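Local coordinates for protein interacting with Hsp90 1 (Saccharomyces cerevisiae, PDB 4CGU) that takes part in pre-rRNA processing, is required for the NOP58-snoRNA interaction, and serves as an R2TP complex subunit that interacts with Hsp90, at residues V83-R87 with I130-I136; Y93-I99 with R152-I158. All coordinates share one frame. Residues are numbered along the deposited sequence.

Interaction 1: residues V83-R87 with I130-I136; sequences VKMKR and IPLPRDI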
loop_
_atom_site.group_PDB
_atom_site.type_symbol
_atom_site.label_atom_id
_atom_site.label_comp_id
_atom_site.label_asym_id
_atom_site.label_seq_id
_atom_site.Cartn_x
_atom_site.Cartn_y
_atom_site.Cartn_z
ATOM N N VAL B 83 -8.318 -15.175 -18.014
ATOM C CA VAL B 83 -7.236 -14.956 -17.073
ATOM C C VAL B 83 -6.171 -16.042 -17.172
ATOM O O VAL B 83 -6.482 -17.232 -17.282
ATOM C CB VAL B 83 -7.778 -14.925 -15.634
ATOM C CG1 VAL B 83 -6.675 -14.554 -14.653
ATOM C CG2 VAL B 83 -8.948 -13.956 -15.532
ATOM N N LYS B 84 -4.913 -15.621 -17.149
ATOM C CA LYS B 84 -3.796 -16.547 -17.029
ATOM C C LYS B 84 -2.970 -16.135 -15.826
ATOM O O LYS B 84 -2.902 -14.960 -15.488
ATOM C CB LYS B 84 -2.915 -16.512 -18.275
ATOM C CG LYS B 84 -3.601 -16.971 -19.547
ATOM C CD LYS B 84 -2.642 -16.895 -20.718
ATOM C CE LYS B 84 -3.269 -17.423 -21.996
ATOM N NZ LYS B 84 -2.338 -17.287 -23.150
HETATM N N MSE B 85 -2.341 -17.102 -15.179
HETATM C CA MSE B 85 -1.478 -16.810 -14.053
HETATM C C MSE B 85 -0.176 -17.570 -14.221
HETATM O O MSE B 85 -0.162 -18.678 -14.755
HETATM C CB MSE B 85 -2.185 -17.165 -12.740
HETATM C CG MSE B 85 -3.401 -16.274 -12.469
HETATM SE SE MSE B 85 -4.520 -16.789 -10.957
HETATM C CE MSE B 85 -3.395 -16.164 -9.523
ATOM N N LYS B 86 0.921 -16.957 -13.797
ATOM C CA LYS B 86 2.234 -17.575 -13.912
ATOM C C LYS B 86 3.073 -17.228 -12.690
ATOM O O LYS B 86 3.095 -16.076 -12.260
ATOM C CB LYS B 86 2.937 -17.096 -15.181
ATOM C CG LYS B 86 4.317 -17.700 -15.393
ATOM C CD LYS B 86 4.941 -17.197 -16.683
ATOM C CE LYS B 86 6.382 -17.672 -16.839
ATOM N NZ LYS B 86 7.081 -16.980 -17.972
ATOM N N ARG B 87 3.757 -18.226 -12.137
ATOM C CA ARG B 87 4.578 -18.037 -10.946
ATOM C C ARG B 87 6.043 -17.832 -11.304
ATOM O O ARG B 87 6.504 -18.282 -12.348
ATOM C CB ARG B 87 4.431 -19.224 -9.987
ATOM C CG ARG B 87 3.077 -19.300 -9.302
ATOM C CD ARG B 87 2.906 -18.198 -8.271
ATOM N NE ARG B 87 3.652 -18.479 -7.046
ATOM C CZ ARG B 87 3.168 -19.154 -6.007
ATOM N NH1 ARG B 87 1.926 -19.624 -6.032
ATOM N NH2 ARG B 87 3.931 -19.359 -4.941
ATOM N N ILE B 130 -9.782 -11.860 -8.749
ATOM C CA ILE B 130 -8.697 -12.825 -8.722
ATOM C C ILE B 130 -8.284 -13.069 -7.284
ATOM O O ILE B 130 -7.588 -12.242 -6.682
ATOM C CB ILE B 130 -7.452 -12.297 -9.457
ATOM C CG1 ILE B 130 -7.848 -11.499 -10.700
ATOM C CG2 ILE B 130 -6.500 -13.446 -9.802
ATOM C CD1 ILE B 130 -8.350 -12.350 -11.830
ATOM N N PRO B 131 -8.727 -14.192 -6.709
ATOM C CA PRO B 131 -8.166 -14.570 -5.412
ATOM C C PRO B 131 -6.681 -14.819 -5.607
ATOM O O PRO B 131 -6.295 -15.339 -6.649
ATOM C CB PRO B 131 -8.885 -15.883 -5.090
ATOM C CG PRO B 131 -10.150 -15.827 -5.878
ATOM C CD PRO B 131 -9.798 -15.100 -7.144
ATOM N N LEU B 132 -5.857 -14.429 -4.644
ATOM C CA LEU B 132 -4.418 -14.591 -4.789
ATOM C C LEU B 132 -3.970 -15.851 -4.065
ATOM O O LEU B 132 -4.545 -16.205 -3.038
ATOM C CB LEU B 132 -3.686 -13.364 -4.245
ATOM C CG LEU B 132 -4.083 -12.023 -4.871
ATOM C CD1 LEU B 132 -3.204 -10.913 -4.325
ATOM C CD2 LEU B 132 -3.998 -12.075 -6.391
ATOM N N PRO B 133 -2.947 -16.536 -4.603
ATOM C CA PRO B 133 -2.421 -17.758 -3.985
ATOM C C PRO B 133 -2.064 -17.489 -2.528
ATOM O O PRO B 133 -1.544 -16.418 -2.220
ATOM C CB PRO B 133 -1.154 -18.041 -4.793
ATOM C CG PRO B 133 -1.372 -17.356 -6.093
ATOM C CD PRO B 133 -2.155 -16.125 -5.773
ATOM N N ARG B 134 -2.349 -18.442 -1.651
ATOM C CA ARG B 134 -2.212 -18.226 -0.217
ATOM C C ARG B 134 -0.767 -18.304 0.259
ATOM O O ARG B 134 -0.453 -17.884 1.371
ATOM C CB ARG B 134 -3.076 -19.225 0.556
ATOM C CG ARG B 134 -2.746 -20.674 0.255
ATOM C CD ARG B 134 -3.719 -21.606 0.939
ATOM N NE ARG B 134 -5.099 -21.200 0.704
ATOM C CZ ARG B 134 -6.154 -21.971 0.945
ATOM N NH1 ARG B 134 -5.983 -23.196 1.422
ATOM N NH2 ARG B 134 -7.376 -21.519 0.704
ATOM N N ASP B 135 0.114 -18.831 -0.585
ATOM C CA ASP B 135 1.513 -19.015 -0.205
ATOM C C ASP B 135 2.394 -17.825 -0.578
ATOM O O ASP B 135 3.618 -17.940 -0.607
ATOM C CB ASP B 135 2.082 -20.284 -0.847
ATOM C CG ASP B 135 2.243 -20.157 -2.353
ATOM O OD1 ASP B 135 1.308 -19.668 -3.019
ATOM O OD2 ASP B 135 3.312 -20.541 -2.871
ATOM N N ILE B 136 1.773 -16.686 -0.868
ATOM C CA ILE B 136 2.507 -15.494 -1.284
ATOM C C ILE B 136 2.295 -14.331 -0.319
ATOM O O ILE B 136 1.165 -14.034 0.060
ATOM C CB ILE B 136 2.084 -15.057 -2.703
ATOM C CG1 ILE B 136 2.786 -15.910 -3.756
ATOM C CG2 ILE B 136 2.397 -13.594 -2.947
ATOM C CD1 ILE B 136 2.333 -15.604 -5.164
#

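Interaction 2: residues Y93-I99 with R152-I158; sequences YKLRILI and RTLYIYI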
loop_
_atom_site.group_PDB
_atom_site.type_symbol
_atom_site.label_atom_id
_atom_site.label_comp_id
_atom_site.label_asym_id
_atom_site.label_seq_id
_atom_site.Cartn_x
_atom_site.Cartn_y
_atom_site.Cartn_z
ATOM N N TYR B 93 8.862 -10.055 -8.094
ATOM C CA TYR B 93 7.485 -10.492 -7.902
ATOM C C TYR B 93 7.440 -12.015 -7.919
ATOM O O TYR B 93 8.362 -12.659 -8.412
ATOM C CB TYR B 93 6.591 -9.920 -9.004
ATOM C CG TYR B 93 7.227 -9.972 -10.376
ATOM C CD1 TYR B 93 7.197 -11.135 -11.133
ATOM C CD2 TYR B 93 7.874 -8.861 -10.907
ATOM C CE1 TYR B 93 7.783 -11.189 -12.383
ATOM C CE2 TYR B 93 8.460 -8.908 -12.160
ATOM C CZ TYR B 93 8.408 -10.076 -12.892
ATOM O OH TYR B 93 8.985 -10.139 -14.139
ATOM N N LYS B 94 6.373 -12.582 -7.367
ATOM C CA LYS B 94 6.199 -14.028 -7.331
ATOM C C LYS B 94 5.172 -14.472 -8.360
ATOM O O LYS B 94 5.192 -15.614 -8.827
ATOM C CB LYS B 94 5.720 -14.472 -5.950
ATOM C CG LYS B 94 6.644 -14.099 -4.803
ATOM C CD LYS B 94 8.005 -14.736 -4.973
ATOM C CE LYS B 94 8.924 -14.398 -3.805
ATOM N NZ LYS B 94 10.296 -14.954 -4.008
ATOM N N LEU B 95 4.266 -13.565 -8.706
ATOM C CA LEU B 95 3.106 -13.923 -9.505
ATOM C C LEU B 95 2.824 -12.874 -10.567
ATOM O O LEU B 95 2.868 -11.670 -10.292
ATOM C CB LEU B 95 1.882 -14.065 -8.593
ATOM C CG LEU B 95 0.539 -14.314 -9.274
ATOM C CD1 LEU B 95 0.474 -15.722 -9.873
ATOM C CD2 LEU B 95 -0.603 -14.074 -8.299
ATOM N N ARG B 96 2.537 -13.339 -11.781
ATOM C CA ARG B 96 1.997 -12.474 -12.820
ATOM C C ARG B 96 0.612 -12.948 -13.253
ATOM O O ARG B 96 0.408 -14.130 -13.522
ATOM C CB ARG B 96 2.913 -12.424 -14.040
ATOM C CG ARG B 96 2.351 -11.562 -15.163
ATOM C CD ARG B 96 3.118 -11.744 -16.455
ATOM N NE ARG B 96 2.840 -13.033 -17.086
ATOM C CZ ARG B 96 3.625 -13.590 -18.003
ATOM N NH1 ARG B 96 4.738 -12.974 -18.383
ATOM N NH2 ARG B 96 3.306 -14.765 -18.534
ATOM N N ILE B 97 -0.334 -12.016 -13.316
ATOM C CA ILE B 97 -1.682 -12.293 -13.791
ATOM C C ILE B 97 -1.917 -11.522 -15.082
ATOM O O ILE B 97 -1.677 -10.321 -15.135
ATOM C CB ILE B 97 -2.726 -11.835 -12.764
ATOM C CG1 ILE B 97 -2.371 -12.380 -11.379
ATOM C CG2 ILE B 97 -4.131 -12.259 -13.190
ATOM C CD1 ILE B 97 -3.160 -11.750 -10.264
ATOM N N LEU B 98 -2.370 -12.221 -16.118
ATOM C CA LEU B 98 -2.785 -11.597 -17.369
ATOM C C LEU B 98 -4.294 -11.655 -17.496
ATOM O O LEU B 98 -4.891 -12.732 -17.451
ATOM C CB LEU B 98 -2.174 -12.319 -18.572
ATOM C CG LEU B 98 -0.655 -12.436 -18.646
ATOM C CD1 LEU B 98 -0.218 -12.944 -20.014
ATOM C CD2 LEU B 98 -0.022 -11.098 -18.350
ATOM N N ILE B 99 -4.917 -10.494 -17.652
ATOM C CA ILE B 99 -6.345 -10.448 -17.905
ATOM C C ILE B 99 -6.562 -9.889 -19.299
ATOM O O ILE B 99 -6.170 -8.762 -19.590
ATOM C CB ILE B 99 -7.082 -9.576 -16.885
ATOM C CG1 ILE B 99 -6.804 -10.075 -15.464
ATOM C CG2 ILE B 99 -8.581 -9.554 -17.193
ATOM C CD1 ILE B 99 -7.677 -9.437 -14.421
ATOM N N ARG B 152 -5.807 -4.616 -25.114
ATOM C CA ARG B 152 -6.851 -4.769 -24.107
ATOM C C ARG B 152 -6.405 -5.779 -23.062
ATOM O O ARG B 152 -7.102 -6.753 -22.774
ATOM C CB ARG B 152 -8.185 -5.170 -24.744
ATOM C CG ARG B 152 -8.827 -4.056 -25.569
ATOM C CD ARG B 152 -10.172 -4.482 -26.122
ATOM N NE ARG B 152 -10.054 -5.711 -26.899
ATOM C CZ ARG B 152 -11.086 -6.425 -27.330
ATOM N NH1 ARG B 152 -12.325 -6.029 -27.060
ATOM N NH2 ARG B 152 -10.878 -7.534 -28.028
ATOM N N THR B 153 -5.216 -5.558 -22.518
ATOM C CA THR B 153 -4.653 -6.516 -21.581
ATOM C C THR B 153 -4.195 -5.828 -20.302
ATOM O O THR B 153 -3.554 -4.777 -20.346
ATOM C CB THR B 153 -3.481 -7.302 -22.220
ATOM O OG1 THR B 153 -3.955 -8.021 -23.366
ATOM C CG2 THR B 153 -2.895 -8.297 -21.234
ATOM N N LEU B 154 -4.578 -6.408 -19.170
ATOM C CA LEU B 154 -4.050 -6.033 -17.865
ATOM C C LEU B 154 -2.937 -6.997 -17.483
ATOM O O LEU B 154 -3.110 -8.215 -17.573
ATOM C CB LEU B 154 -5.139 -6.107 -16.795
ATOM C CG LEU B 154 -6.124 -4.963 -16.581
ATOM C CD1 LEU B 154 -7.011 -5.276 -15.376
ATOM C CD2 LEU B 154 -5.415 -3.629 -16.403
ATOM N N TYR B 155 -1.798 -6.439 -17.076
ATOM C CA TYR B 155 -0.664 -7.187 -16.546
ATOM C C TYR B 155 -0.521 -6.837 -15.074
ATOM O O TYR B 155 -0.300 -5.681 -14.734
ATOM C CB TYR B 155 0.633 -6.771 -17.250
ATOM C CG TYR B 155 0.697 -7.096 -18.723
ATOM C CD1 TYR B 155 0.068 -6.291 -19.665
ATOM C CD2 TYR B 155 1.402 -8.202 -19.176
ATOM C CE1 TYR B 155 0.131 -6.589 -21.019
ATOM C CE2 TYR B 155 1.470 -8.511 -20.524
ATOM C CZ TYR B 155 0.835 -7.702 -21.440
ATOM O OH TYR B 155 0.907 -8.008 -22.780
ATOM N N ILE B 156 -0.627 -7.831 -14.201
ATOM C CA ILE B 156 -0.545 -7.600 -12.765
ATOM C C ILE B 156 0.626 -8.357 -12.140
ATOM O O ILE B 156 0.721 -9.573 -12.264
ATOM C CB ILE B 156 -1.852 -8.021 -12.076
ATOM C CG1 ILE B 156 -3.032 -7.265 -12.697
ATOM C CG2 ILE B 156 -1.762 -7.796 -10.575
ATOM C CD1 ILE B 156 -4.382 -7.828 -12.325
ATOM N N TYR B 157 1.519 -7.632 -11.475
ATOM C CA TYR B 157 2.696 -8.243 -10.866
ATOM C C TYR B 157 2.655 -8.112 -9.357
ATOM O O TYR B 157 2.530 -7.007 -8.825
ATOM C CB TYR B 157 3.977 -7.612 -11.412
ATOM C CG TYR B 157 4.170 -7.848 -12.892
ATOM C CD1 TYR B 157 3.571 -7.017 -13.834
ATOM C CD2 TYR B 157 4.939 -8.914 -13.350
ATOM C CE1 TYR B 157 3.745 -7.233 -15.194
ATOM C CE2 TYR B 157 5.112 -9.140 -14.704
ATOM C CZ TYR B 157 4.515 -8.299 -15.619
ATOM O OH TYR B 157 4.693 -8.525 -16.960
ATOM N N ILE B 158 2.749 -9.248 -8.671
ATOM C CA ILE B 158 2.672 -9.274 -7.216
ATOM C C ILE B 158 3.806 -10.101 -6.611
ATOM O O ILE B 158 4.056 -11.229 -7.025
ATOM C CB ILE B 158 1.317 -9.848 -6.749
ATOM C CG1 ILE B 158 0.166 -9.022 -7.331
ATOM C CG2 ILE B 158 1.244 -9.869 -5.232
ATOM C CD1 ILE B 158 -1.205 -9.565 -7.016
ATOM O OXT ILE B 158 4.499 -9.670 -5.691
#

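Interaction 1: residues V83-R87 with I130-I136
The charged pair at one end of this contact is its strongest link. R87 meets D135 through both terminal nitrogens: NH2 of R87 donates a very short, nearly straight hydrogen bond of 2.5 Å to OD2 of D135, while NH1 of R87 makes a weak, bent one of 3.1 Å to OD1 of D135. The salt bridge thus occupies both carboxylate oxygens. D135 is placed for it by the type I turn from P133 to I136. The guanidinium lies against I136, whose CD1 sits over one face, 3.7 Å from NE of R87.

The backbone of K84, K86, I130 and L132 is hydrogen-bonded elsewhere: K84 and K86 pair with L98 and R96 of strand 95-101, I130 with L122, and L132 with N120. K86 NZ bonds to the backbone of the neighbouring Tah1 chain. Most of the rest is apolar. V83 CG1 rests 4.0 Å from I130 CD1, and the selenomethionine M85 reaches I130 CG2 with SE (4.1 Å) and P133 CD with CE (3.9 Å).

With CA atoms 8.7 Å apart at V83 and I130, this is face packing across the beta sandwich of the C-terminal CS domain, joining an edge strand of the four-stranded sheet to strand 129-131 and the turn beyond. Its chemistry implies an apolar seam, partly open to solvent, with one directional ion pair at the R87 end.

Interaction 2: residues Y93-I99 with R152-I158
Seven backbone hydrogen bonds join segments 93-99 and 152-158; their strands 95-99 and 153-157 run antiparallel at 166°, axes 4.7 Å apart. In the hydrogen-bonded pairs I97-I156 and I99-L154, each N to O distance is 2.9 Å in both directions. At the end of the ladder I158 O accepts from K94 N (2.7 Å) and L95 N (2.9 Å), and I158 N returns a 2.9 Å bond to L95 O. K94 and L95 together opposite one residue form a classic beta bulge, whose acceptor, I158 O, is one oxygen of the C-terminal carboxylate. Between these rungs lie the non-hydrogen-bonded pairs R96-Y157 and L98-Y155, with CA-H...O contacts such as R96 CA to I156 O at 3.2 Å.

One face carries R96, Y157, L98 and Y155. R96 CG packs over the Y157 ring, 4.1 Å from its centroid, and the edge of Y157 meets the face of Y93 (centroids 4.8 Å apart, planes at 58°). The polar ends of Y93, R96 and Y157 all hydrogen-bond to backbone of the neighbouring Tah1 chain. The opposite face is aliphatic: CB atoms of I97 and I156, and likewise of I99 and L154, lie 4.0 Å apart. I97 and I99 also touch I130 of the other sheet.

This central strand pair therefore has two chemistries: I97, I99, L154 and I156 face the sandwich core, while Y93, R96 and Y157 combine ring packing with hydrogen-bonding groups for binding Tah1.

How the interactions relate
Interactions 1 and 2 have centres 9 Å apart and both reach the four-stranded sheet, in which strands 81-87 and 95-101 are neighbours. Probable backbone hydrogen bonds splice them: K86 O to R96 N at 2.8 Å and K84 O to L98 N at 2.9 Å. R87 CD also packs 3.5 Å from K94 O, beside the bulge. Between 95-101 and 144-148 the chain builds the three-stranded sheet, to which 130-131 belongs; 153-157 then pairs with 95-101. The I130 side chain touches V83 and M85 as well as I97 and I99. Interaction 1 packs one sheet on the other; the Tah1-facing groups come mainly from interaction 2, with K86 of 83-87 adding one hydrogen bond.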